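PDB 4EHX: tetraacyldisaccharide 4'-kinase from Aquifex aeolicus, which probably transfers the gamma-phosphate of ATP to the 4'-position of a tetraacyldisaccharide 1-phosphate, forming lipid IVA in lipid A biosynthesis. Local coordinates for residues 154-157 and 158-161; 183-186 and 187-190; 174-177 and 178-181; 146-149 and 150-153; 52-55 and 56-59. One frame throughout, in Å; residues are numbered along the deposited sequence.

Contact 1. Residues 154-157 and 158-161; sequences LLKK and KDLK
Asp159 turns its carboxylate back onto Lys156, three residues earlier in the chain. Lys156 N gives a nearly straight hydrogen bond to Asp159 OD2, 2.9 Å long with an N-H...O angle of 171°. The donor meets this oxygen from above the carboxylate plane. In return, Asp159 N bonds to Lys156 O at 2.8 Å, so the two residues are tied twice. A water donates to Asp159 OD2 at 2.8 Å and to Leu154 O at 2.6 Å, linking the carboxylate to the strand. The other oxygen, Asp159 OD1, is hydrogen-bonded to Ser45 OG. With an alanine in place of Asp159, Lys156 N and Ser45 would probably lose these partners, and the water its link from the strand to the turn.

The Lys156 side chain crosses that of Asp159 at about a right angle. Its CG sits between the backbone N and the carbonyl carbon (chi1 62°), which brings it to 3.4 Å from Asp159 OD2. The extended chain then carries its ammonium to Gly48 O.

Lys157 contributes mainly through its backbone. Its carbonyl oxygen accepts a weak bond from Leu160 N at 3.1 Å. The Lys161 chain bends at chi3 and brings CE to 3.8 Å from Lys157 O. The side chain of Lys157 runs extended away from the turn.

The contact is consistent with a strand-turn-helix junction: strand 150-156 passes into a short, weakly bonded helix. Through Ser45 and Gly48 it lies against the predicted ATP-binding loop of this P-loop kinase.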
loop_
_atom_site.group_PDB
_atom_site.type_symbol
_atom_site.label_atom_id
_atom_site.label_comp_id
_atom_site.label_asym_id
_atom_site.label_seq_id
_atom_site.Cartn_x
_atom_site.Cartn_y
_atom_site.Cartn_z
ATOM N N LEU A 154 -4.826 -0.863 -9.506
ATOM C CA LEU A 154 -4.755 0.596 -9.403
ATOM C C LEU A 154 -3.883 1.114 -10.520
ATOM O O LEU A 154 -2.810 0.554 -10.785
ATOM C CB LEU A 154 -4.150 1.019 -8.060
ATOM C CG LEU A 154 -5.124 1.115 -6.877
ATOM C CD1 LEU A 154 -5.883 -0.186 -6.657
ATOM C CD2 LEU A 154 -4.342 1.498 -5.613
ATOM N N LEU A 155 -4.339 2.186 -11.156
ATOM C CA LEU A 155 -3.623 2.825 -12.253
ATOM C C LEU A 155 -3.575 4.319 -12.029
ATOM O O LEU A 155 -4.613 4.934 -11.788
ATOM C CB LEU A 155 -4.369 2.603 -13.568
ATOM C CG LEU A 155 -4.136 1.418 -14.498
ATOM C CD1 LEU A 155 -4.957 1.689 -15.747
ATOM C CD2 LEU A 155 -2.657 1.223 -14.852
ATOM N N LYS A 156 -2.395 4.920 -12.139
ATOM C CA LYS A 156 -2.327 6.383 -12.186
ATOM C C LYS A 156 -2.018 6.879 -13.593
ATOM O O LYS A 156 -1.478 6.143 -14.425
ATOM C CB LYS A 156 -1.310 6.929 -11.186
ATOM C CG LYS A 156 0.093 6.469 -11.438
ATOM C CD LYS A 156 1.005 6.866 -10.305
ATOM C CE LYS A 156 2.364 6.227 -10.477
ATOM N NZ LYS A 156 3.253 6.539 -9.327
ATOM N N LYS A 157 -2.365 8.129 -13.870
ATOM C CA LYS A 157 -2.188 8.657 -15.222
ATOM C C LYS A 157 -0.755 8.429 -15.709
ATOM O O LYS A 157 -0.534 8.047 -16.854
ATOM C CB LYS A 157 -2.559 10.145 -15.286
ATOM C CG LYS A 157 -2.503 10.735 -16.700
ATOM C CD LYS A 157 -2.829 12.231 -16.678
ATOM C CE LYS A 157 -2.811 12.842 -18.069
ATOM N NZ LYS A 157 -3.065 14.312 -18.010
ATOM N N LYS A 158 0.217 8.650 -14.829
ATOM C CA LYS A 158 1.633 8.470 -15.180
ATOM C C LYS A 158 1.945 7.065 -15.726
ATOM O O LYS A 158 2.802 6.907 -16.611
ATOM C CB LYS A 158 2.502 8.744 -13.954
ATOM C CG LYS A 158 4.002 8.794 -14.240
ATOM C CD LYS A 158 4.784 8.846 -12.940
ATOM C CE LYS A 158 6.283 8.917 -13.191
ATOM N NZ LYS A 158 7.056 8.862 -11.914
ATOM N N ASP A 159 1.262 6.051 -15.192
ATOM C CA ASP A 159 1.471 4.661 -15.632
ATOM C C ASP A 159 1.225 4.493 -17.127
ATOM O O ASP A 159 1.955 3.760 -17.807
ATOM C CB ASP A 159 0.549 3.698 -14.875
ATOM C CG ASP A 159 0.903 3.567 -13.402
ATOM O OD1 ASP A 159 2.089 3.753 -13.048
ATOM O OD2 ASP A 159 -0.004 3.257 -12.591
ATOM N N LEU A 160 0.186 5.153 -17.636
ATOM C CA LEU A 160 -0.204 5.009 -19.045
ATOM C C LEU A 160 0.848 5.544 -20.011
ATOM O O LEU A 160 0.851 5.200 -21.197
ATOM C CB LEU A 160 -1.539 5.707 -19.307
ATOM C CG LEU A 160 -2.761 5.171 -18.558
ATOM C CD1 LEU A 160 -3.979 6.016 -18.877
ATOM C CD2 LEU A 160 -3.013 3.715 -18.919
ATOM N N LYS A 161 1.744 6.383 -19.505
ATOM C CA LYS A 161 2.785 6.965 -20.341
ATOM C C LYS A 161 4.152 6.351 -20.059
ATOM O O LYS A 161 5.144 6.764 -20.647
ATOM C CB LYS A 161 2.848 8.478 -20.116
ATOM C CG LYS A 161 1.518 9.192 -20.327
ATOM C CD LYS A 161 1.574 10.659 -19.903
ATOM C CE LYS A 161 1.640 10.801 -18.390
ATOM N NZ LYS A 161 1.422 12.205 -17.947
HETATM O O HOH W 1 -0.504 0.565 -11.963
#

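Contact 2. Residues 183-186 and 187-190; sequences LVLT and YQEV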
loop_
_atom_site.group_PDB
_atom_site.type_symbol
_atom_site.label_atom_id
_atom_site.label_comp_id
_atom_site.label_asym_id
_atom_site.label_seq_id
_atom_site.Cartn_x
_atom_site.Cartn_y
_atom_site.Cartn_z
ATOM N N LEU A 183 -10.785 -1.666 -12.224
ATOM C CA LEU A 183 -9.728 -0.659 -12.231
ATOM C C LEU A 183 -10.037 0.469 -11.259
ATOM O O LEU A 183 -11.163 0.954 -11.192
ATOM C CB LEU A 183 -9.557 -0.050 -13.625
ATOM C CG LEU A 183 -9.052 -0.987 -14.721
ATOM C CD1 LEU A 183 -8.933 -0.236 -16.033
ATOM C CD2 LEU A 183 -7.720 -1.576 -14.330
ATOM N N VAL A 184 -9.017 0.898 -10.531
ATOM C CA VAL A 184 -9.131 2.063 -9.667
ATOM C C VAL A 184 -8.161 3.092 -10.207
ATOM O O VAL A 184 -6.951 2.844 -10.251
ATOM C CB VAL A 184 -8.773 1.733 -8.195
ATOM C CG1 VAL A 184 -8.833 3.010 -7.326
ATOM C CG2 VAL A 184 -9.744 0.682 -7.632
ATOM N N LEU A 185 -8.701 4.224 -10.652
ATOM C CA LEU A 185 -7.904 5.268 -11.282
ATOM C C LEU A 185 -7.502 6.269 -10.216
ATOM O O LEU A 185 -8.324 7.054 -9.750
ATOM C CB LEU A 185 -8.698 5.956 -12.390
ATOM C CG LEU A 185 -9.336 5.071 -13.472
ATOM C CD1 LEU A 185 -9.926 5.933 -14.591
ATOM C CD2 LEU A 185 -8.359 4.051 -14.053
ATOM N N THR A 186 -6.231 6.234 -9.838
ATOM C CA THR A 186 -5.750 6.944 -8.652
ATOM C C THR A 186 -5.144 8.333 -8.913
ATOM O O THR A 186 -4.922 8.745 -10.063
ATOM C CB THR A 186 -4.686 6.094 -7.943
ATOM O OG1 THR A 186 -3.600 5.876 -8.855
ATOM C CG2 THR A 186 -5.271 4.724 -7.520
ATOM N N TYR A 187 -4.865 9.032 -7.816
ATOM C CA TYR A 187 -4.307 10.387 -7.828
ATOM C C TYR A 187 -5.169 11.383 -8.595
ATOM O O TYR A 187 -4.657 12.331 -9.193
ATOM C CB TYR A 187 -2.853 10.380 -8.322
ATOM C CG TYR A 187 -1.917 9.679 -7.363
ATOM C CD1 TYR A 187 -1.713 8.300 -7.439
ATOM C CD2 TYR A 187 -1.258 10.386 -6.359
ATOM C CE1 TYR A 187 -0.866 7.648 -6.553
ATOM C CE2 TYR A 187 -0.409 9.740 -5.469
ATOM C CZ TYR A 187 -0.217 8.374 -5.573
ATOM O OH TYR A 187 0.626 7.724 -4.699
ATOM N N GLN A 188 -6.485 11.181 -8.553
ATOM C CA GLN A 188 -7.409 12.073 -9.254
ATOM C C GLN A 188 -7.335 13.485 -8.687
ATOM O O GLN A 188 -7.651 14.459 -9.382
ATOM C CB GLN A 188 -8.850 11.562 -9.153
ATOM C CG GLN A 188 -9.098 10.243 -9.879
ATOM C CD GLN A 188 -9.090 10.383 -11.392
ATOM O OE1 GLN A 188 -9.312 11.471 -11.935
ATOM N NE2 GLN A 188 -8.841 9.275 -12.083
ATOM N N GLU A 189 -6.923 13.589 -7.426
ATOM C CA GLU A 189 -6.878 14.882 -6.743
ATOM C C GLU A 189 -5.760 15.783 -7.268
ATOM O O GLU A 189 -5.741 16.978 -6.987
ATOM C CB GLU A 189 -6.771 14.706 -5.216
ATOM C CG GLU A 189 -5.417 14.237 -4.700
ATOM C CD GLU A 189 -5.211 12.734 -4.839
ATOM O OE1 GLU A 189 -6.190 12.018 -5.133
ATOM O OE2 GLU A 189 -4.069 12.263 -4.653
ATOM N N VAL A 190 -4.836 15.220 -8.042
ATOM C CA VAL A 190 -3.735 16.016 -8.593
ATOM C C VAL A 190 -3.399 15.753 -10.058
ATOM O O VAL A 190 -2.811 16.604 -10.721
ATOM C CB VAL A 190 -2.408 15.775 -7.839
ATOM C CG1 VAL A 190 -2.098 14.301 -7.775
ATOM C CG2 VAL A 190 -1.274 16.523 -8.516
#
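Gln188 folds its side chain back onto Leu185, in the tight part of the contact. Its NE2 donates to Leu185 O at 3.3 Å, with an N-H...O angle of 156°. The acceptor lies in the amide plane of Gln188, but the donor stands well above the carbonyl plane of Leu185. The bend at chi2 (-72°) turns the amide back toward the strand. NE2 also lies 3.3 Å from Leu185 CB. The other end of the amide, OE1, accepts from Phe193 N, which fixes which way the group is turned. Replacing Gln188 by alanine is likely to leave Leu185 O and Phe193 N without these partners and to open a gap beside Leu185 and Phe205.

The chain is leaving strand 182-186 at this point, a parallel neighbour of strand 150-156 in the P-loop kinase core. Tyr187 makes the turn with a left-handed backbone conformation.

Buried Thr186 packs tightly too, its side chain beside that of Tyr187 and pointing the same way. Thr186 OG1 meets the ring edge, 3.4 Å from Tyr187 CD1, and makes a weak hydrogen bond to Leu155 O.

The looser side begins at the far end of the partly exposed Tyr187 ring. It nears Gly48 of the predicted ATP site, and bound glycerol and methylpentanediol, both probably from the crystallisation liquor. The loop then runs on to exposed Val190.

Contact 3. Residues 174-177 and 178-181; sequences LKEI and RRAD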
loop_
_atom_site.group_PDB
_atom_site.type_symbol
_atom_site.label_atom_id
_atom_site.label_comp_id
_atom_site.label_asym_id
_atom_site.label_seq_id
_atom_site.Cartn_x
_atom_site.Cartn_y
_atom_site.Cartn_z
ATOM N N LEU A 174 1.704 -2.700 -20.177
ATOM C CA LEU A 174 0.337 -2.211 -20.012
ATOM C C LEU A 174 -0.740 -3.177 -20.527
ATOM O O LEU A 174 -1.880 -3.118 -20.078
ATOM C CB LEU A 174 0.186 -0.837 -20.673
ATOM C CG LEU A 174 0.977 0.336 -20.080
ATOM C CD1 LEU A 174 0.849 1.578 -20.972
ATOM C CD2 LEU A 174 0.527 0.647 -18.650
ATOM N N LYS A 175 -0.403 -4.059 -21.470
ATOM C CA LYS A 175 -1.397 -5.021 -21.957
ATOM C C LYS A 175 -1.968 -5.880 -20.819
ATOM O O LYS A 175 -3.080 -6.403 -20.919
ATOM C CB LYS A 175 -0.818 -5.933 -23.057
ATOM C CG LYS A 175 0.159 -6.992 -22.551
ATOM C CD LYS A 175 0.697 -7.891 -23.691
ATOM C CE LYS A 175 1.568 -9.007 -23.111
ATOM N NZ LYS A 175 2.015 -10.003 -24.137
ATOM N N GLU A 176 -1.202 -6.036 -19.745
ATOM C CA GLU A 176 -1.635 -6.858 -18.612
ATOM C C GLU A 176 -2.761 -6.233 -17.793
ATOM O O GLU A 176 -3.298 -6.853 -16.881
ATOM C CB GLU A 176 -0.444 -7.218 -17.718
ATOM C CG GLU A 176 0.606 -8.045 -18.444
ATOM C CD GLU A 176 0.053 -9.359 -18.986
ATOM O OE1 GLU A 176 0.606 -9.861 -19.982
ATOM O OE2 GLU A 176 -0.925 -9.897 -18.411
ATOM N N ILE A 177 -3.124 -5.004 -18.118
ATOM C CA ILE A 177 -4.349 -4.427 -17.574
ATOM C C ILE A 177 -5.532 -5.382 -17.794
ATOM O O ILE A 177 -6.468 -5.425 -16.997
ATOM C CB ILE A 177 -4.624 -3.033 -18.186
ATOM C CG1 ILE A 177 -3.652 -2.017 -17.578
ATOM C CG2 ILE A 177 -6.078 -2.590 -17.941
ATOM C CD1 ILE A 177 -3.612 -0.676 -18.307
ATOM N N ARG A 178 -5.470 -6.178 -18.858
ATOM C CA ARG A 178 -6.531 -7.147 -19.134
ATOM C C ARG A 178 -6.828 -8.136 -17.994
ATOM O O ARG A 178 -7.932 -8.685 -17.924
ATOM C CB ARG A 178 -6.247 -7.914 -20.439
ATOM C CG ARG A 178 -5.071 -8.886 -20.374
ATOM C CD ARG A 178 -4.764 -9.416 -21.783
ATOM N NE ARG A 178 -3.582 -10.274 -21.811
ATOM C CZ ARG A 178 -2.872 -10.537 -22.910
ATOM N NH1 ARG A 178 -3.221 -9.998 -24.074
ATOM N NH2 ARG A 178 -1.809 -11.330 -22.847
ATOM N N ARG A 179 -5.853 -8.388 -17.121
ATOM C CA ARG A 179 -6.073 -9.315 -15.993
ATOM C C ARG A 179 -6.982 -8.752 -14.899
ATOM O O ARG A 179 -7.519 -9.510 -14.094
ATOM C CB ARG A 179 -4.761 -9.768 -15.348
ATOM C CG ARG A 179 -3.760 -10.371 -16.309
ATOM C CD ARG A 179 -2.814 -11.321 -15.582
ATOM N NE ARG A 179 -2.094 -10.740 -14.432
ATOM C CZ ARG A 179 -0.893 -10.155 -14.495
ATOM N NH1 ARG A 179 -0.260 -10.023 -15.658
ATOM N NH2 ARG A 179 -0.310 -9.708 -13.389
ATOM N N ALA A 180 -7.148 -7.433 -14.862
ATOM C CA ALA A 180 -7.970 -6.805 -13.835
ATOM C C ALA A 180 -9.451 -7.150 -13.950
ATOM O O ALA A 180 -9.990 -7.220 -15.046
ATOM C CB ALA A 180 -7.790 -5.273 -13.855
ATOM N N ASP A 181 -10.107 -7.346 -12.805
ATOM C CA ASP A 181 -11.564 -7.400 -12.768
ATOM C C ASP A 181 -12.139 -6.012 -12.599
ATOM O O ASP A 181 -13.274 -5.739 -12.994
ATOM C CB ASP A 181 -12.044 -8.266 -11.609
ATOM C CG ASP A 181 -11.670 -9.707 -11.778
ATOM O OD1 ASP A 181 -11.873 -10.252 -12.890
ATOM O OD2 ASP A 181 -11.181 -10.293 -10.794
HETATM O O HOH W 2 -0.049 -11.636 -24.996
HETATM O O HOH W 3 -2.739 -11.676 -19.538
HETATM O O HOH W 4 0.278 -12.206 -21.197
#
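Glu176 and Arg179 form a salt bridge within one turn of the chain. Arg179 NH1 donates to Glu176 OE2 at 2.8 Å. It meets the oxygen from above the carboxylate plane, and the two flat groups are tilted by 37°. The bend at Arg179 chi3 (-55°) swings the guanidinium back toward Glu176. Glu172 forms a second salt bridge with the same NH1, and Phe141 O accepts from NH2.

The backbone bonds are those of a 3-10 turn, each joining residues three apart. Arg178 N bonds to Lys175 O at 3.2 Å, Arg179 N to Glu176 O at 3.0 Å, and Ala180 N to Ile177 O at 3.0 Å. This turn leads into strand 182-186, and Ile177 and Ala180 pack on Leu153 of the neighbouring strand 150-156.

The remaining polar contacts lie on the solvent side. Lys175 and Arg178 run side by side, pointing the same way, with Lys175 CD over one face of the guanidinium. Their like charges are close, Lys175 NZ to Arg178 NH2 being 4.2 Å. One water accepts from both of these nitrogens. Two further waters lie between the Glu176 carboxylate and Arg178. Glu176 OE1 lies 4.0 Å from Arg178 NH2 as a nearby opposite charge, with no N-H directed at it.

Contact 4. Residues 146-149 and 150-153; sequences LHRD and LNIL
Arg148 and Asn151 meet with their flat groups almost perpendicular, the guanidinium and amide planes standing 88° apart. Arg148 NH1 donates to Asn151 OD1 at 2.9 Å. The oxygen lies at the edge of the guanidinium, in its plane, whereas the donor stands above the carbonyl plane of the Asn151 amide. The aliphatic part of the arginine also takes part: Arg148 CD is 3.6 Å from Asn151 CG.

Arg148 is a coiled side chain, bent at chi2 and again at chi3 (-45°). These bends bring the guanidinium round to its own loop. There it grips Leu146 O side-on with two nitrogens, NH2 at 3.0 Å and NE at 3.1 Å. Leu146 O lies in the guanidinium plane, so the rotation of the group is fixed from this side and by Asn151 at once. NH1 has a further acceptor in Gly140 O.

His147 and Asp149 make a separate pair on the loop. His147 NE2 donates to Asp149 OD1 at 3.0 Å, in the plane of the ring but from above the carboxylate plane. Asp149 OD2 accepts from Val38 N.

Asn151 uses both ends of its amide, since ND2 donates to Arg179 O. The arginine thus joins the loop to the start of strand 150-156 through neutral oxygens. Its positive charge is probably stabilised by these carbonyl oxygens, with no carboxylate among the acceptors named here.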
loop_
_atom_site.group_PDB
_atom_site.type_symbol
_atom_site.label_atom_id
_atom_site.label_comp_id
_atom_site.label_asym_id
_atom_site.label_seq_id
_atom_site.Cartn_x
_atom_site.Cartn_y
_atom_site.Cartn_z
ATOM N N LEU A 146 -1.558 -17.429 -6.851
ATOM C CA LEU A 146 -2.724 -17.483 -5.962
ATOM C C LEU A 146 -3.971 -16.959 -6.646
ATOM O O LEU A 146 -4.004 -15.806 -7.091
ATOM C CB LEU A 146 -2.481 -16.727 -4.641
ATOM C CG LEU A 146 -3.660 -16.638 -3.655
ATOM C CD1 LEU A 146 -4.153 -18.024 -3.240
ATOM C CD2 LEU A 146 -3.226 -15.848 -2.390
ATOM N N HIS A 147 -4.994 -17.807 -6.747
ATOM C CA HIS A 147 -6.261 -17.363 -7.317
ATOM C C HIS A 147 -6.804 -16.193 -6.514
ATOM O O HIS A 147 -6.772 -16.226 -5.279
ATOM C CB HIS A 147 -7.323 -18.467 -7.285
ATOM C CG HIS A 147 -8.681 -17.982 -7.703
ATOM N ND1 HIS A 147 -8.993 -17.697 -9.016
ATOM C CD2 HIS A 147 -9.783 -17.665 -6.982
ATOM C CE1 HIS A 147 -10.234 -17.246 -9.088
ATOM N NE2 HIS A 147 -10.735 -17.217 -7.866
ATOM N N ARG A 148 -7.310 -15.174 -7.203
ATOM C CA ARG A 148 -8.106 -14.144 -6.529
ATOM C C ARG A 148 -9.490 -14.060 -7.159
ATOM O O ARG A 148 -9.643 -14.166 -8.371
ATOM C CB ARG A 148 -7.390 -12.769 -6.477
ATOM C CG ARG A 148 -7.245 -11.994 -7.795
ATOM C CD ARG A 148 -6.330 -12.683 -8.833
ATOM N NE ARG A 148 -5.092 -13.182 -8.204
ATOM C CZ ARG A 148 -4.026 -12.440 -7.922
ATOM N NH1 ARG A 148 -3.987 -11.157 -8.259
ATOM N NH2 ARG A 148 -2.967 -12.993 -7.332
ATOM N N ASP A 149 -10.498 -13.882 -6.315
ATOM C CA ASP A 149 -11.885 -13.782 -6.759
ATOM C C ASP A 149 -12.242 -12.386 -7.272
ATOM O O ASP A 149 -13.202 -12.210 -8.033
ATOM C CB ASP A 149 -12.794 -14.179 -5.603
ATOM C CG ASP A 149 -12.494 -15.578 -5.111
ATOM O OD1 ASP A 149 -12.879 -16.556 -5.812
ATOM O OD2 ASP A 149 -11.850 -15.708 -4.046
ATOM N N LEU A 150 -11.463 -11.397 -6.851
ATOM C CA LEU A 150 -11.637 -10.036 -7.324
ATOM C C LEU A 150 -10.262 -9.405 -7.458
ATOM O O LEU A 150 -9.575 -9.165 -6.454
ATOM C CB LEU A 150 -12.507 -9.227 -6.351
ATOM C CG LEU A 150 -12.790 -7.756 -6.717
ATOM C CD1 LEU A 150 -13.414 -7.633 -8.108
ATOM C CD2 LEU A 150 -13.693 -7.096 -5.683
ATOM N N ASN A 151 -9.872 -9.140 -8.703
ATOM C CA ASN A 151 -8.531 -8.673 -9.023
ATOM C C ASN A 151 -8.579 -7.178 -9.270
ATOM O O ASN A 151 -8.991 -6.740 -10.342
ATOM C CB ASN A 151 -8.015 -9.402 -10.277
ATOM C CG ASN A 151 -6.512 -9.416 -10.349
ATOM O OD1 ASN A 151 -5.839 -9.195 -9.348
ATOM N ND2 ASN A 151 -5.971 -9.678 -11.532
ATOM N N ILE A 152 -8.183 -6.398 -8.273
ATOM C CA ILE A 152 -8.294 -4.946 -8.356
ATOM C C ILE A 152 -6.953 -4.336 -8.725
ATOM O O ILE A 152 -5.948 -4.558 -8.047
ATOM C CB ILE A 152 -8.771 -4.341 -7.038
ATOM C CG1 ILE A 152 -10.116 -4.959 -6.632
ATOM C CG2 ILE A 152 -8.897 -2.806 -7.189
ATOM C CD1 ILE A 152 -10.656 -4.450 -5.248
ATOM N N LEU A 153 -6.937 -3.577 -9.814
ATOM C CA LEU A 153 -5.706 -2.961 -10.284
ATOM C C LEU A 153 -5.806 -1.460 -10.169
ATOM O O LEU A 153 -6.745 -0.848 -10.689
ATOM C CB LEU A 153 -5.460 -3.316 -11.753
ATOM C CG LEU A 153 -4.204 -2.672 -12.362
ATOM C CD1 LEU A 153 -2.942 -3.249 -11.738
ATOM C CD2 LEU A 153 -4.180 -2.838 -13.913
#

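Contact 5. Residues 52-55 and 56-59; sequences TSFV and MYLA
Residues 52-55 and 56-59 form one uninterrupted alpha-helix, with backbone bonds joining residues four apart. Met56 N bonds to Thr52 O at 3.1 Å and Tyr57 N to Ser53 O at 3.0 Å. Leu58 N to Phe54 O and Ala59 N to Val55 O are shorter, both at 2.8 Å. All four are fairly straight.

The main side-chain meeting is between Phe54 and Tyr57. Both rings swing away from their backbone N, Phe54 with chi1 -172° and Tyr57 with chi1 166°, and come together on one side of the helix. They pair obliquely, with centroids 5.6 Å apart and planes at 41°. The touch is made by Phe54 CE1 and Tyr57 CD2, at 3.8 Å. Phe54 CE2 also reaches Leu58 CB at 4.2 Å, so this ring has a neighbour one turn further on as well. Leu306 of helix 303-312 packs on both rings. The Tyr57 hydroxyl continues to a hydrogen bond with Glu303.

On another side, Met56 CG lies 3.5 Å from Thr52 O. Met56 and Thr52 both touch Leu107 of helix 99-107. Phe54, Val55 and Leu58 pack on Val41 of strand 38-43.

This is the helix that follows the P-loop. Thr52, near its start, is the last residue of the predicted ATP-binding segment, and the turns after it pack on strand 38-43, as in P-loop kinases.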
loop_
_atom_site.group_PDB
_atom_site.type_symbol
_atom_site.label_atom_id
_atom_site.label_comp_id
_atom_site.label_asym_id
_atom_site.label_seq_id
_atom_site.Cartn_x
_atom_site.Cartn_y
_atom_site.Cartn_z
ATOM N N THR A 52 -1.602 1.489 -0.425
ATOM C CA THR A 52 -1.775 1.413 1.026
ATOM C C THR A 52 -3.105 2.047 1.435
ATOM O O THR A 52 -3.892 1.438 2.171
ATOM C CB THR A 52 -0.600 2.079 1.778
ATOM O OG1 THR A 52 0.622 1.449 1.382
ATOM C CG2 THR A 52 -0.760 1.918 3.285
ATOM N N SER A 53 -3.363 3.262 0.956
ATOM C CA SER A 53 -4.645 3.916 1.234
ATOM C C SER A 53 -5.829 3.079 0.774
ATOM O O SER A 53 -6.854 2.990 1.466
ATOM C CB SER A 53 -4.720 5.305 0.583
ATOM O OG SER A 53 -3.787 6.183 1.162
ATOM N N PHE A 54 -5.719 2.469 -0.402
ATOM C CA PHE A 54 -6.833 1.690 -0.898
ATOM C C PHE A 54 -7.067 0.440 -0.060
ATOM O O PHE A 54 -8.209 0.048 0.170
ATOM C CB PHE A 54 -6.677 1.311 -2.386
ATOM C CG PHE A 54 -7.909 0.686 -2.945
ATOM C CD1 PHE A 54 -8.994 1.477 -3.330
ATOM C CD2 PHE A 54 -8.019 -0.689 -3.036
ATOM C CE1 PHE A 54 -10.163 0.902 -3.811
ATOM C CE2 PHE A 54 -9.184 -1.268 -3.501
ATOM C CZ PHE A 54 -10.256 -0.473 -3.898
ATOM N N VAL A 55 -5.993 -0.209 0.385
ATOM C CA VAL A 55 -6.158 -1.376 1.255
ATOM C C VAL A 55 -6.928 -1.003 2.526
ATOM O O VAL A 55 -7.851 -1.715 2.937
ATOM C CB VAL A 55 -4.790 -2.042 1.604
ATOM C CG1 VAL A 55 -4.985 -3.116 2.642
ATOM C CG2 VAL A 55 -4.165 -2.627 0.331
ATOM N N MET A 56 -6.563 0.118 3.144
ATOM C CA MET A 56 -7.264 0.586 4.348
ATOM C C MET A 56 -8.737 0.821 4.047
ATOM O O MET A 56 -9.622 0.440 4.813
ATOM C CB MET A 56 -6.648 1.891 4.846
ATOM C CG MET A 56 -5.220 1.751 5.365
ATOM S SD MET A 56 -4.433 3.378 5.535
ATOM C CE MET A 56 -5.442 4.065 6.849
ATOM N N TYR A 57 -8.987 1.478 2.923
ATOM C CA TYR A 57 -10.339 1.779 2.478
ATOM C C TYR A 57 -11.157 0.505 2.258
ATOM O O TYR A 57 -12.300 0.389 2.712
ATOM C CB TYR A 57 -10.273 2.614 1.198
ATOM C CG TYR A 57 -11.593 2.703 0.483
ATOM C CD1 TYR A 57 -12.554 3.639 0.866
ATOM C CD2 TYR A 57 -11.880 1.857 -0.584
ATOM C CE1 TYR A 57 -13.777 3.715 0.204
ATOM C CE2 TYR A 57 -13.086 1.928 -1.251
ATOM C CZ TYR A 57 -14.032 2.852 -0.852
ATOM O OH TYR A 57 -15.230 2.900 -1.521
ATOM N N LEU A 58 -10.557 -0.455 1.565
ATOM C CA LEU A 58 -11.204 -1.732 1.289
ATOM C C LEU A 58 -11.474 -2.519 2.572
ATOM O O LEU A 58 -12.550 -3.094 2.749
ATOM C CB LEU A 58 -10.312 -2.555 0.337
ATOM C CG LEU A 58 -10.747 -3.977 0.005
ATOM C CD1 LEU A 58 -12.108 -3.945 -0.694
ATOM C CD2 LEU A 58 -9.676 -4.642 -0.890
ATOM N N ALA A 59 -10.506 -2.537 3.483
ATOM C CA ALA A 59 -10.701 -3.269 4.730
ATOM C C ALA A 59 -11.880 -2.673 5.501
ATOM O O ALA A 59 -12.661 -3.400 6.126
ATOM C CB ALA A 59 -9.417 -3.262 5.581
#

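Contacts 1 and 2 lie side by side, their centres about 9 Å apart. Their strands pair in parallel, with Leu155 N 2.8 Å from Val184 O. Contact 4 begins the strand that contact 1 ends. Contact 3 meets contact 4 through Asp181 OD2, 2.7 Å from Asn151 N, and touches contact 1 where Ile177 packs on Leu155. From the helix after the P-loop, Phe54 of contact 5 touches Leu154, Ile152 and Val184. Contacts 1, 2 and 5 lie beside the predicted ATP site: Asp159 and Tyr187 approach its loop, and Thr52 belongs to it. Contact 3 is more remote: the Ile177 side chain is about 10 Å from that of Ser45.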